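Local coordinates for putative Nitroreductase (Anabaena variabilis ATCC 29413, PDB 3EO7), which binds FMN and is probably an oxidoreductase of the nitroreductase family, its substrate and precise reaction being unknown, at residues E110-S115 and L222-L227; A163-A168 and E216-L221. One frame throughout, in Å; residues are numbered along the deposited sequence.

Contact 1. Residues E110-S115 and L222-L227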
loop_
_atom_site.group_PDB
_atom_site.type_symbol
_atom_site.label_atom_id
_atom_site.label_comp_id
_atom_site.label_asym_id
_atom_site.label_seq_id
_atom_site.Cartn_x
_atom_site.Cartn_y
_atom_site.Cartn_z
ATOM N N GLU A 110 4.891 8.193 7.244
ATOM C CA GLU A 110 5.450 8.263 8.588
ATOM C C GLU A 110 4.585 7.362 9.456
ATOM O O GLU A 110 3.354 7.347 9.313
ATOM C CB GLU A 110 5.424 9.697 9.194
ATOM C CG GLU A 110 6.586 10.507 8.773
ATOM C CD GLU A 110 7.882 10.025 9.375
ATOM O OE1 GLU A 110 7.968 9.748 10.613
ATOM O OE2 GLU A 110 8.863 9.985 8.614
ATOM N N VAL A 111 5.254 6.627 10.341
ATOM C CA VAL A 111 4.605 5.708 11.248
ATOM C C VAL A 111 4.621 6.258 12.656
ATOM O O VAL A 111 5.686 6.585 13.202
ATOM C CB VAL A 111 5.281 4.321 11.199
ATOM C CG1 VAL A 111 4.729 3.384 12.322
ATOM C CG2 VAL A 111 5.110 3.683 9.780
ATOM N N TYR A 112 3.429 6.310 13.247
ATOM C CA TYR A 112 3.268 6.689 14.632
ATOM C C TYR A 112 2.661 5.540 15.419
ATOM O O TYR A 112 1.925 4.745 14.870
ATOM C CB TYR A 112 2.326 7.877 14.753
ATOM C CG TYR A 112 2.860 9.118 14.106
ATOM C CD1 TYR A 112 2.689 9.339 12.752
ATOM C CD2 TYR A 112 3.546 10.055 14.852
ATOM C CE1 TYR A 112 3.219 10.465 12.129
ATOM C CE2 TYR A 112 4.086 11.192 14.258
ATOM C CZ TYR A 112 3.901 11.406 12.909
ATOM O OH TYR A 112 4.428 12.538 12.343
ATOM N N VAL A 113 2.980 5.482 16.707
ATOM C CA VAL A 113 2.316 4.563 17.614
ATOM C C VAL A 113 1.605 5.406 18.669
ATOM O O VAL A 113 2.201 6.333 19.275
ATOM C CB VAL A 113 3.286 3.589 18.310
ATOM C CG1 VAL A 113 2.566 2.769 19.377
ATOM C CG2 VAL A 113 3.965 2.651 17.293
ATOM N N VAL A 114 0.343 5.080 18.888
ATOM C CA VAL A 114 -0.493 5.737 19.912
ATOM C C VAL A 114 -0.718 4.724 21.019
ATOM O O VAL A 114 -1.139 3.606 20.751
ATOM C CB VAL A 114 -1.819 6.257 19.358
ATOM C CG1 VAL A 114 -2.664 6.895 20.484
ATOM C CG2 VAL A 114 -1.568 7.261 18.255
ATOM N N SER A 115 -0.404 5.108 22.255
ATOM C CA SER A 115 -0.591 4.211 23.394
ATOM C C SER A 115 -1.747 4.633 24.283
ATOM O O SER A 115 -1.842 5.785 24.713
ATOM C CB SER A 115 0.670 4.145 24.229
ATOM O OG SER A 115 0.459 3.342 25.408
ATOM N N LEU A 222 -2.254 14.124 16.700
ATOM C CA LEU A 222 -0.826 13.889 16.459
ATOM C C LEU A 222 0.072 15.123 16.552
ATOM O O LEU A 222 1.299 14.987 16.612
ATOM C CB LEU A 222 -0.627 13.291 15.077
ATOM C CG LEU A 222 -1.147 11.869 14.913
ATOM C CD1 LEU A 222 -1.014 11.456 13.422
ATOM C CD2 LEU A 222 -0.384 10.921 15.863
ATOM N N TYR A 223 -0.562 16.291 16.533
ATOM C CA TYR A 223 0.092 17.606 16.593
ATOM C C TYR A 223 0.978 17.872 15.373
ATOM O O TYR A 223 2.087 18.409 15.483
ATOM C CB TYR A 223 0.851 17.806 17.903
ATOM C CG TYR A 223 1.032 19.270 18.237
ATOM C CD1 TYR A 223 -0.068 20.057 18.573
ATOM C CD2 TYR A 223 2.285 19.870 18.211
ATOM C CE1 TYR A 223 0.080 21.408 18.866
ATOM C CE2 TYR A 223 2.442 21.214 18.506
ATOM C CZ TYR A 223 1.337 21.974 18.826
ATOM O OH TYR A 223 1.492 23.304 19.121
ATOM N N ILE A 224 0.444 17.536 14.205
ATOM C CA ILE A 224 1.135 17.720 12.946
ATOM C C ILE A 224 0.496 18.874 12.155
ATOM O O ILE A 224 -0.690 19.211 12.338
ATOM C CB ILE A 224 1.167 16.410 12.111
ATOM C CG1 ILE A 224 -0.237 15.931 11.734
ATOM C CG2 ILE A 224 1.994 15.372 12.861
ATOM C CD1 ILE A 224 -0.269 14.740 10.839
ATOM N N ASP A 225 1.275 19.474 11.270
ATOM C CA ASP A 225 0.802 20.575 10.440
ATOM C C ASP A 225 0.040 19.970 9.272
ATOM O O ASP A 225 0.646 19.378 8.385
ATOM C CB ASP A 225 2.020 21.369 9.940
ATOM C CG ASP A 225 1.670 22.482 9.016
ATOM O OD1 ASP A 225 0.532 22.568 8.555
ATOM O OD2 ASP A 225 2.583 23.280 8.684
ATOM N N PRO A 226 -1.295 20.186 9.199
ATOM C CA PRO A 226 -2.039 19.535 8.135
ATOM C C PRO A 226 -1.810 20.030 6.701
ATOM O O PRO A 226 -2.299 19.410 5.763
ATOM C CB PRO A 226 -3.497 19.698 8.567
ATOM C CG PRO A 226 -3.537 20.813 9.358
ATOM C CD PRO A 226 -2.192 20.939 10.086
ATOM N N LEU A 227 -1.090 21.134 6.532
ATOM C CA LEU A 227 -0.692 21.543 5.191
ATOM C C LEU A 227 0.543 20.754 4.755
ATOM O O LEU A 227 0.836 20.712 3.563
ATOM C CB LEU A 227 -0.360 23.039 5.087
ATOM C CG LEU A 227 -1.508 24.022 5.191
ATOM C CD1 LEU A 227 -0.968 25.473 4.951
ATOM C CD2 LEU A 227 -2.612 23.639 4.235
#
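The flat ring of Tyr-112 carries this contact: Leu-222 lies over one of its faces, and Ile-224 meets the hydroxyl end from an oblique direction. Leu-222 reaches across with both methyls. CD2 sits 4.1 Å from Tyr-112 CG, at the root of the ring, while CD1 extends over the face. At the far end Ile-224 CG2 comes to 3.8 Å from Tyr-112 OH. Tyr-112 points toward the turn from its strand, and with CG beside the backbone N (chi1 -64°) the ring lies under Leu-222 with its OH reaching Ile-224. In Ile-224 it is CG1 that takes the place between the backbone N and carbonyl carbon, leaving CG2 to face the hydroxyl.

The turn that presents these two residues is a Schellman motif closing helix 215-222, with Tyr-223 at positive phi (64°). The backbone O of Leu-222 is bonded to the hydroxyl of Tyr-138, from another strand of the same sheet. Farther along, an Asx turn forms as Leu-227 N donates to Asp-225 OD1 at 3.0 Å, approaching from above the carboxylate plane.

The example illustrates how a buried tyrosine can serve two chemistries at once. Its ring is packed by aliphatic methyls, with no hydrogen bond between the two segments, whereas its hydroxyl bonds to both Glu-229 and Lys-41. Those polar partners satisfy the oxygen and should fix its position, and the oppositely charged groups beside it would probably polarise the phenol.

Contact 2. Residues A163-A168 and E216-L221. With ACT (acetate ion), chain Q.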
loop_
_atom_site.group_PDB
_atom_site.type_symbol
_atom_site.label_atom_id
_atom_site.label_comp_id
_atom_site.label_asym_id
_atom_site.label_seq_id
_atom_site.Cartn_x
_atom_site.Cartn_y
_atom_site.Cartn_z
ATOM N N ALA A 163 -2.189 1.616 18.818
ATOM C CA ALA A 163 -2.549 1.773 17.424
ATOM C C ALA A 163 -1.389 2.381 16.675
ATOM O O ALA A 163 -0.614 3.187 17.214
ATOM C CB ALA A 163 -3.783 2.705 17.268
ATOM N N ILE A 164 -1.276 1.980 15.427
ATOM C CA ILE A 164 -0.387 2.666 14.514
ATOM C C ILE A 164 -1.250 3.686 13.774
ATOM O O ILE A 164 -2.403 3.421 13.446
ATOM C CB ILE A 164 0.242 1.674 13.489
ATOM C CG1 ILE A 164 1.415 0.956 14.159
ATOM C CG2 ILE A 164 0.787 2.412 12.244
ATOM C CD1 ILE A 164 2.037 -0.223 13.305
ATOM N N ILE A 165 -0.685 4.852 13.500
ATOM C CA ILE A 165 -1.308 5.780 12.580
ATOM C C ILE A 165 -0.253 6.038 11.520
ATOM O O ILE A 165 0.919 6.318 11.847
ATOM C CB ILE A 165 -1.798 7.090 13.231
ATOM C CG1 ILE A 165 -2.809 6.771 14.356
ATOM C CG2 ILE A 165 -2.374 8.017 12.134
ATOM C CD1 ILE A 165 -3.335 8.036 15.092
ATOM N N VAL A 166 -0.667 5.955 10.256
ATOM C CA VAL A 166 0.221 6.225 9.130
ATOM C C VAL A 166 -0.207 7.541 8.530
ATOM O O VAL A 166 -1.381 7.724 8.172
ATOM C CB VAL A 166 0.205 5.158 8.030
ATOM C CG1 VAL A 166 1.245 5.506 6.920
ATOM C CG2 VAL A 166 0.523 3.806 8.615
ATOM N N THR A 167 0.748 8.460 8.450
ATOM C CA THR A 167 0.513 9.729 7.807
ATOM C C THR A 167 1.386 9.823 6.551
ATOM O O THR A 167 2.290 8.980 6.333
ATOM C CB THR A 167 0.942 10.893 8.703
ATOM O OG1 THR A 167 2.372 10.886 8.849
ATOM C CG2 THR A 167 0.230 10.884 10.064
ATOM N N ALA A 168 1.115 10.861 5.755
ATOM C CA ALA A 168 1.897 11.191 4.549
ATOM C C ALA A 168 2.442 12.609 4.717
ATOM O O ALA A 168 1.667 13.532 5.048
ATOM C CB ALA A 168 1.027 11.104 3.237
ATOM N N GLU A 216 -9.280 16.184 10.527
ATOM C CA GLU A 216 -8.919 17.326 11.362
ATOM C C GLU A 216 -8.532 16.874 12.783
ATOM O O GLU A 216 -7.564 17.368 13.376
ATOM C CB GLU A 216 -10.089 18.315 11.419
ATOM C CG GLU A 216 -9.790 19.577 12.214
ATOM C CD GLU A 216 -10.954 20.541 12.298
ATOM O OE1 GLU A 216 -12.092 20.216 11.887
ATOM O OE2 GLU A 216 -10.723 21.647 12.825
ATOM N N ALA A 217 -9.337 15.971 13.340
ATOM C CA ALA A 217 -9.165 15.468 14.700
ATOM C C ALA A 217 -7.956 14.609 14.863
ATOM O O ALA A 217 -7.241 14.711 15.871
ATOM C CB ALA A 217 -10.427 14.698 15.151
ATOM N N VAL A 218 -7.719 13.728 13.897
ATOM C CA VAL A 218 -6.561 12.848 13.976
ATOM C C VAL A 218 -5.292 13.674 13.818
ATOM O O VAL A 218 -4.326 13.486 14.561
ATOM C CB VAL A 218 -6.630 11.724 12.955
ATOM C CG1 VAL A 218 -5.351 10.884 13.005
ATOM C CG2 VAL A 218 -7.891 10.840 13.178
ATOM N N ASN A 219 -5.296 14.609 12.874
ATOM C CA ASN A 219 -4.110 15.430 12.632
ATOM C C ASN A 219 -3.836 16.323 13.830
ATOM O O ASN A 219 -2.702 16.516 14.209
ATOM C CB ASN A 219 -4.220 16.178 11.305
ATOM C CG ASN A 219 -4.254 15.205 10.111
ATOM O OD1 ASN A 219 -3.742 14.078 10.226
ATOM N ND2 ASN A 219 -4.896 15.601 9.010
ATOM N N ASP A 220 -4.889 16.845 14.445
ATOM C CA ASP A 220 -4.730 17.628 15.668
ATOM C C ASP A 220 -4.133 16.779 16.800
ATOM O O ASP A 220 -3.251 17.244 17.553
ATOM C CB ASP A 220 -6.083 18.203 16.119
ATOM C CG ASP A 220 -6.574 19.390 15.257
ATOM O OD1 ASP A 220 -5.841 19.879 14.364
ATOM O OD2 ASP A 220 -7.724 19.839 15.505
ATOM N N LEU A 221 -4.655 15.562 16.939
ATOM C CA LEU A 221 -4.255 14.597 17.996
ATOM C C LEU A 221 -2.763 14.294 17.919
ATOM O O LEU A 221 -2.073 14.280 18.930
ATOM C CB LEU A 221 -5.124 13.312 17.882
ATOM C CG LEU A 221 -4.735 12.090 18.730
ATOM C CD1 LEU A 221 -5.967 11.237 19.108
ATOM C CD2 LEU A 221 -3.750 11.227 18.076
HETATM C C ACT Q . -7.069 18.368 7.970
HETATM O O ACT Q . -6.284 18.053 8.915
HETATM O OXT ACT Q . -6.908 17.694 6.820
HETATM C CH3 ACT Q . -7.961 19.572 8.296
#
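A helix laid on the face of an antiparallel sheet is the motif here: Ile-165 on strand 162-169 rises to meet Val-218 and Leu-221 of helix 215-222, within the nitroreductase-type domain and away from the flavin site. The touching is done by one methyl, Ile-165 CD1, which lies 4.1 Å from Val-218 CG1 and 4.4 Å from Leu-221 CD2. An extended second torsion (chi2 179°) carries that methyl out from the strand to its two partners. Val-218 offers the branch that lies anti to the backbone N, and the two side chains cross at a slant. The helix has further neighbours, since Val-218 also packs on Ala-150 of helix 144-150 and on Ala-231 of strand 229-239.

Next to Val-218 along the helix, Asn-219 uses both ends of its amide. Its ND2 gives an almost straight hydrogen bond to the O atom of an acetate ion (2.8 Å, 170°), which probably came from the crystallisation liquor. Its OD1 accepts from the backbone N of Ala-231, joining the helix to the adjacent strand.

Between strand and helix, then, contact is made through methyls alone and depends on shape rather than on directed bonds. The directed link is the one from Asn-219 to the neighbouring strand; the acetate merely helps fix the amide's rotation in this crystal, with ND2 as donor and OD1 as acceptor.

Both contacts are buried, and together they seat one helix and its exit turn on one sheet: strands 109-115 and 162-169 are neighbours there, joined by backbone bonds such as Val-114 N to Ala-163 O (2.7 Å). Along the chain, contact 2 is nested inside the loop that contact 1 closes. Their chemistry diverges with position. Contact 2, under the helix body, is wholly aliphatic between its segments, whereas contact 1, at the helix end, sets an aromatic ring with a polar tip among methyls. Glu-229 ties them together, its OE2 bonding both Tyr-112 OH and Thr-167 OG1. Burial differs slightly: all three touching residues of contact 1 are buried, while in contact 2 Leu-221 is partly exposed.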